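Local coordinates for 2-hydroxyhepta-2,4-diene-1,7-dioate isomerase (Corynebacterium glutamicum, PDB 4DBF), which probably acts as an oxaloacetate decarboxylase, a metal-dependent lyase of the fumarylacetoacetate hydrolase (FAH) family, at residues F23-I37 with R65-L79. Residues are numbered along the deposited sequence; the frame is centred on the assembly and turned at random. Where two conformers were deposited one is given.
Sequences FGRIATPDGMCFCSI and REWPLKDVRLLAPML. With MG (magnesium ion), chain D.
I26 reaches W67, V72 and L74 from the packed side of the β hairpin 23-37. Its CD1 lies 3.9 Å from W67 CE3, while CG2 meets a methyl of V72 and one of L74. CG1 sits between the backbone N and the carbonyl carbon; this chi1 of 49° sends CG1 and its CD1 to the indole and leaves CG2 for V72 and L74. Next along, T28 CG2 stands over the six-membered ring of W67, 3.9 Å from its centroid and 13° off the normal, a CH-pi contact; V72 CG1 covers the same face beside it. C33 SG approaches that ring obliquely. Two backbone hydrogen bonds, A27 N to R73 O and R73 N to A27 O, each 3.1 Å, join strands 23-28 and 73-75 beneath these side chains.

On the other face, arginine and aliphatic side chains mix. Bent at chi3 (79°), the R25 chain turns its guanidinium between L75 CD1 on one face and L79 CD2 on the opposite one, and NH1 donates in plane to A76 O at 2.8 Å. L75 CD1 is also pressed against M32 CE, 3.4 Å away and tighter than usual. At the exposed turn the contact thins to charge: R65 NH1 forms a salt bridge to D30 OD2 at 2.7 Å, from the anti side but well out of the carboxylate plane, with carboxylate and guanidinium nearly perpendicular. D30 OD1 binds a magnesium ion at 1.9 Å, whose other five ligands are waters, and R65 NE has a second carboxylate partner in E51.

That magnesium is distinct from the one held by E136, E138 and D167. The arrangement is a β hairpin whose two-residue loop forms a type I turn, its first strand paired antiparallel with strand 73-75, within the Rv2993c-like N-terminal region of this FAH-family protein.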
loop_
_atom_site.group_PDB
_atom_site.type_symbol
_atom_site.label_atom_id
_atom_site.label_comp_id
_atom_site.label_asym_id
_atom_site.label_seq_id
_atom_site.Cartn_x
_atom_site.Cartn_y
_atom_site.Cartn_z
ATOM N N PHE A 23 7.664 18.754 12.884
ATOM C CA PHE A 23 6.514 18.039 13.377
ATOM C C PHE A 23 6.812 16.593 13.666
ATOM O O PHE A 23 7.416 15.917 12.887
ATOM C CB PHE A 23 5.411 18.030 12.361
ATOM C CG PHE A 23 4.756 19.332 12.180
ATOM C CD1 PHE A 23 4.208 19.978 13.241
ATOM C CD2 PHE A 23 4.690 19.905 10.948
ATOM C CE1 PHE A 23 3.610 21.183 13.086
ATOM C CE2 PHE A 23 4.084 21.106 10.783
ATOM C CZ PHE A 23 3.551 21.750 11.854
ATOM N N GLY A 24 6.335 16.135 14.785
ATOM C CA GLY A 24 6.462 14.762 15.138
ATOM C C GLY A 24 5.186 14.179 15.660
ATOM O O GLY A 24 4.195 14.823 15.740
ATOM N N ARG A 25 5.274 12.923 15.999
ATOM C CA ARG A 25 4.259 12.248 16.743
ATOM C C ARG A 25 4.957 11.681 17.967
ATOM O O ARG A 25 6.045 11.189 17.897
ATOM C CB ARG A 25 3.669 11.121 15.948
ATOM C CG ARG A 25 2.491 11.455 15.118
ATOM C CD ARG A 25 2.057 10.253 14.279
ATOM N NE ARG A 25 1.303 9.301 15.028
ATOM C CZ ARG A 25 1.672 8.051 15.287
ATOM N NH1 ARG A 25 2.770 7.553 14.854
ATOM N NH2 ARG A 25 0.903 7.290 15.999
ATOM N N ILE A 26 4.286 11.769 19.084
ATOM C CA ILE A 26 4.837 11.300 20.318
ATOM C C ILE A 26 3.870 10.459 21.134
ATOM O O ILE A 26 2.716 10.634 21.065
ATOM C CB ILE A 26 5.338 12.459 21.202
ATOM C CG1 ILE A 26 4.294 13.556 21.337
ATOM C CG2 ILE A 26 6.645 13.008 20.692
ATOM C CD1 ILE A 26 4.678 14.586 22.369
ATOM N N ALA A 27 4.425 9.586 21.939
ATOM C CA ALA A 27 3.721 8.941 22.986
ATOM C C ALA A 27 4.092 9.660 24.281
ATOM O O ALA A 27 5.225 9.946 24.516
ATOM C CB ALA A 27 4.080 7.492 23.064
ATOM N N THR A 28 3.088 9.928 25.080
ATOM C CA THR A 28 3.246 10.563 26.356
ATOM C C THR A 28 2.499 9.767 27.419
ATOM O O THR A 28 1.745 8.921 27.097
ATOM C CB THR A 28 2.675 11.987 26.326
ATOM O OG1 THR A 28 1.281 11.923 26.449
ATOM C CG2 THR A 28 3.039 12.693 25.030
ATOM N N PRO A 29 2.688 10.118 28.674
ATOM C CA PRO A 29 1.990 9.433 29.739
ATOM C C PRO A 29 0.508 9.561 29.571
ATOM O O PRO A 29 -0.222 8.787 30.079
ATOM C CB PRO A 29 2.465 10.156 30.982
ATOM C CG PRO A 29 3.755 10.688 30.618
ATOM C CD PRO A 29 3.578 11.130 29.208
ATOM N N ASP A 30 0.079 10.533 28.803
ATOM C CA ASP A 30 -1.327 10.753 28.598
ATOM C C ASP A 30 -1.904 10.164 27.323
ATOM O O ASP A 30 -3.054 10.262 27.122
ATOM C CB ASP A 30 -1.673 12.237 28.685
ATOM C CG ASP A 30 -3.149 12.480 28.958
ATOM O OD1 ASP A 30 -3.756 11.860 29.840
ATOM O OD2 ASP A 30 -3.724 13.288 28.260
ATOM N N GLY A 31 -1.068 9.557 26.494
ATOM C CA GLY A 31 -1.452 9.031 25.207
ATOM C C GLY A 31 -0.581 9.596 24.087
ATOM O O GLY A 31 0.458 10.091 24.344
ATOM N N MET A 32 -1.060 9.532 22.868
ATOM C CA MET A 32 -0.330 9.988 21.696
ATOM C C MET A 32 -0.882 11.236 21.109
ATOM O O MET A 32 -2.039 11.432 21.095
ATOM C CB MET A 32 -0.439 8.962 20.601
ATOM C CG MET A 32 0.287 7.696 20.839
ATOM S SD MET A 32 -0.028 6.530 19.517
ATOM C CE MET A 32 1.161 5.339 20.004
ATOM N N CYS A 33 -0.015 12.012 20.517
ATOM C CA CYS A 33 -0.427 13.185 19.817
ATOM C C CYS A 33 0.588 13.600 18.771
ATOM O O CYS A 33 1.668 13.116 18.753
ATOM C CB CYS A 33 -0.654 14.343 20.787
ATOM S SG CYS A 33 0.800 14.824 21.694
ATOM N N PHE A 34 0.157 14.479 17.896
ATOM C CA PHE A 34 1.015 15.287 17.071
ATOM C C PHE A 34 1.590 16.441 17.872
ATOM O O PHE A 34 0.983 16.940 18.769
ATOM C CB PHE A 34 0.276 15.816 15.855
ATOM C CG PHE A 34 0.063 14.789 14.799
ATOM C CD1 PHE A 34 1.090 14.414 13.992
ATOM C CD2 PHE A 34 -1.154 14.177 14.649
ATOM C CE1 PHE A 34 0.901 13.468 13.028
ATOM C CE2 PHE A 34 -1.348 13.228 13.684
ATOM C CZ PHE A 34 -0.319 12.880 12.874
ATOM N N CYS A 35 2.784 16.838 17.512
ATOM C CA CYS A 35 3.477 17.888 18.177
ATOM C C CYS A 35 4.481 18.607 17.296
ATOM O O CYS A 35 4.873 18.160 16.262
ATOM C CB CYS A 35 4.223 17.338 19.342
ATOM S SG CYS A 35 5.624 16.336 18.873
ATOM N N SER A 36 4.908 19.729 17.792
ATOM C CA SER A 36 5.915 20.485 17.161
ATOM C C SER A 36 7.106 20.329 18.045
ATOM O O SER A 36 6.960 20.271 19.223
ATOM C CB SER A 36 5.445 21.923 17.105
ATOM O OG SER A 36 6.495 22.787 16.947
ATOM N N ILE A 37 8.281 20.253 17.464
ATOM C CA ILE A 37 9.501 20.031 18.182
ATOM C C ILE A 37 10.316 21.304 18.121
ATOM O O ILE A 37 10.652 21.738 17.075
ATOM C CB ILE A 37 10.323 18.929 17.538
ATOM C CG1 ILE A 37 9.487 17.674 17.381
ATOM C CG2 ILE A 37 11.581 18.676 18.321
ATOM C CD1 ILE A 37 9.302 16.951 18.640
ATOM N N ARG A 65 -0.303 22.145 26.054
ATOM C CA ARG A 65 0.501 21.100 26.663
ATOM C C ARG A 65 1.862 20.972 26.028
ATOM O O ARG A 65 1.986 21.030 24.847
ATOM C CB ARG A 65 -0.186 19.755 26.598
ATOM C CG ARG A 65 -1.615 19.733 27.031
ATOM C CD ARG A 65 -2.018 18.344 27.468
ATOM N NE ARG A 65 -2.202 17.481 26.332
ATOM C CZ ARG A 65 -2.714 16.273 26.386
ATOM N NH1 ARG A 65 -3.096 15.777 27.529
ATOM N NH2 ARG A 65 -2.837 15.579 25.299
ATOM N N GLU A 66 2.867 20.773 26.848
ATOM C CA GLU A 66 4.208 20.530 26.379
ATOM C C GLU A 66 5.003 19.626 27.308
ATOM O O GLU A 66 4.654 19.442 28.432
ATOM C CB GLU A 66 4.972 21.812 26.098
ATOM C CG GLU A 66 5.040 22.763 27.249
ATOM C CD GLU A 66 5.178 24.203 26.818
ATOM O OE1 GLU A 66 5.844 24.458 25.819
ATOM O OE2 GLU A 66 4.599 25.065 27.471
ATOM N N TRP A 67 6.065 19.058 26.766
ATOM C CA TRP A 67 6.955 18.205 27.492
ATOM C C TRP A 67 8.335 18.438 27.021
ATOM O O TRP A 67 8.531 18.656 25.851
ATOM C CB TRP A 67 6.646 16.725 27.229
ATOM C CG TRP A 67 5.239 16.282 27.485
ATOM C CD1 TRP A 67 4.752 15.638 28.589
ATOM C CD2 TRP A 67 4.107 16.437 26.627
ATOM N NE1 TRP A 67 3.444 15.392 28.471
ATOM C CE2 TRP A 67 2.993 15.858 27.321
ATOM C CE3 TRP A 67 3.911 16.975 25.399
ATOM C CZ2 TRP A 67 1.755 15.815 26.773
ATOM C CZ3 TRP A 67 2.661 16.932 24.861
ATOM C CH2 TRP A 67 1.605 16.381 25.533
ATOM N N PRO A 68 9.316 18.365 27.907
ATOM C CA PRO A 68 10.693 18.194 27.481
ATOM C C PRO A 68 10.767 16.934 26.637
ATOM O O PRO A 68 10.148 15.974 26.976
ATOM C CB PRO A 68 11.436 17.983 28.782
ATOM C CG PRO A 68 10.549 18.471 29.823
ATOM C CD PRO A 68 9.194 18.196 29.351
ATOM N N LEU A 69 11.503 16.970 25.554
ATOM C CA LEU A 69 11.542 15.865 24.623
ATOM C C LEU A 69 12.004 14.572 25.260
ATOM O O LEU A 69 11.519 13.531 24.927
ATOM C CB LEU A 69 12.390 16.185 23.414
ATOM C CG LEU A 69 12.277 15.210 22.253
ATOM C CD1 LEU A 69 10.850 14.863 21.938
ATOM C CD2 LEU A 69 12.967 15.718 21.030
ATOM N N LYS A 70 12.943 14.692 26.188
ATOM C CA LYS A 70 13.443 13.598 26.982
ATOM C C LYS A 70 12.398 12.853 27.805
ATOM O O LYS A 70 12.613 11.741 28.140
ATOM C CB LYS A 70 14.614 14.058 27.870
ATOM C CG LYS A 70 14.199 14.781 29.127
ATOM C CD LYS A 70 15.296 14.842 30.168
ATOM C CE LYS A 70 15.103 16.032 31.076
ATOM N NZ LYS A 70 13.850 16.003 31.876
ATOM N N ASP A 71 11.270 13.471 28.101
ATOM C CA ASP A 71 10.212 12.848 28.895
ATOM C C ASP A 71 9.099 12.181 28.071
ATOM O O ASP A 71 8.142 11.704 28.609
ATOM C CB ASP A 71 9.517 13.859 29.799
ATOM C CG ASP A 71 10.444 14.576 30.769
ATOM O OD1 ASP A 71 11.595 14.272 30.908
ATOM O OD2 ASP A 71 9.958 15.499 31.401
ATOM N N VAL A 72 9.204 12.220 26.764
ATOM C CA VAL A 72 8.262 11.541 25.908
ATOM C C VAL A 72 9.030 10.686 24.904
ATOM O O VAL A 72 10.212 10.647 24.953
ATOM C CB VAL A 72 7.368 12.510 25.182
ATOM C CG1 VAL A 72 6.519 13.288 26.151
ATOM C CG2 VAL A 72 8.181 13.406 24.304
ATOM N N ARG A 73 8.330 10.019 23.998
ATOM C CA ARG A 73 8.905 9.113 23.087
ATOM C C ARG A 73 8.584 9.357 21.629
ATOM O O ARG A 73 7.422 9.351 21.396
ATOM C CB ARG A 73 8.422 7.738 23.398
ATOM C CG ARG A 73 9.449 6.798 23.888
ATOM C CD ARG A 73 8.877 5.388 24.007
ATOM N NE ARG A 73 8.359 5.130 25.342
ATOM C CZ ARG A 73 9.075 5.159 26.446
ATOM N NH1 ARG A 73 10.357 5.447 26.419
ATOM N NH2 ARG A 73 8.505 4.897 27.590
ATOM N N LEU A 74 9.478 9.689 20.731
ATOM C CA LEU A 74 9.156 9.907 19.356
ATOM C C LEU A 74 8.598 8.657 18.711
ATOM O O LEU A 74 9.068 7.613 18.934
ATOM C CB LEU A 74 10.402 10.320 18.621
ATOM C CG LEU A 74 10.847 11.725 18.932
ATOM C CD1 LEU A 74 12.213 11.975 18.392
ATOM C CD2 LEU A 74 9.873 12.726 18.380
ATOM N N LEU A 75 7.578 8.826 17.921
ATOM C CA LEU A 75 7.003 7.770 17.107
ATOM C C LEU A 75 7.247 8.092 15.636
ATOM O O LEU A 75 7.687 9.119 15.336
ATOM C CB LEU A 75 5.508 7.647 17.349
ATOM C CG LEU A 75 4.993 7.513 18.773
ATOM C CD1 LEU A 75 3.494 7.532 18.829
ATOM C CD2 LEU A 75 5.517 6.279 19.434
ATOM N N ALA A 76 6.931 7.190 14.742
ATOM C CA ALA A 76 6.935 7.516 13.333
ATOM C C ALA A 76 6.089 8.759 13.188
ATOM O O ALA A 76 5.043 8.795 13.675
ATOM C CB ALA A 76 6.356 6.385 12.523
ATOM N N PRO A 77 6.585 9.771 12.513
ATOM C CA PRO A 77 5.892 11.041 12.447
ATOM C C PRO A 77 4.603 11.061 11.652
ATOM O O PRO A 77 3.907 11.984 11.749
ATOM C CB PRO A 77 6.933 11.985 11.866
ATOM C CG PRO A 77 7.862 11.146 11.151
ATOM C CD PRO A 77 7.910 9.862 11.905
ATOM N N MET A 78 4.309 10.036 10.895
ATOM C CA MET A 78 3.043 9.886 10.195
ATOM C C MET A 78 2.582 8.429 10.193
ATOM O O MET A 78 3.358 7.538 10.319
ATOM C CB MET A 78 3.146 10.229 8.717
ATOM C CG MET A 78 3.175 11.682 8.364
ATOM S SD MET A 78 1.728 12.647 8.746
ATOM C CE MET A 78 2.533 14.190 9.041
ATOM N N LEU A 79 1.312 8.261 9.939
ATOM C CA LEU A 79 0.751 6.974 9.654
ATOM C C LEU A 79 0.280 7.034 8.219
ATOM O O LEU A 79 -0.827 7.296 7.939
ATOM C CB LEU A 79 -0.386 6.684 10.588
ATOM C CG LEU A 79 -0.020 6.579 12.044
ATOM C CD1 LEU A 79 -1.250 6.198 12.831
ATOM C CD2 LEU A 79 1.092 5.605 12.284
HETATM MG MG MG D . -5.553 11.286 30.218
HETATM O O HOH W 1 7.969 11.746 15.290
HETATM O O HOH W 2 -5.365 10.127 28.517
HETATM O O HOH W 3 -6.562 12.668 29.155
HETATM O O HOH W 4 -7.568 10.394 30.636
HETATM O O HOH W 5 -5.618 12.269 32.232
HETATM O O HOH W 6 -4.650 9.566 31.470
#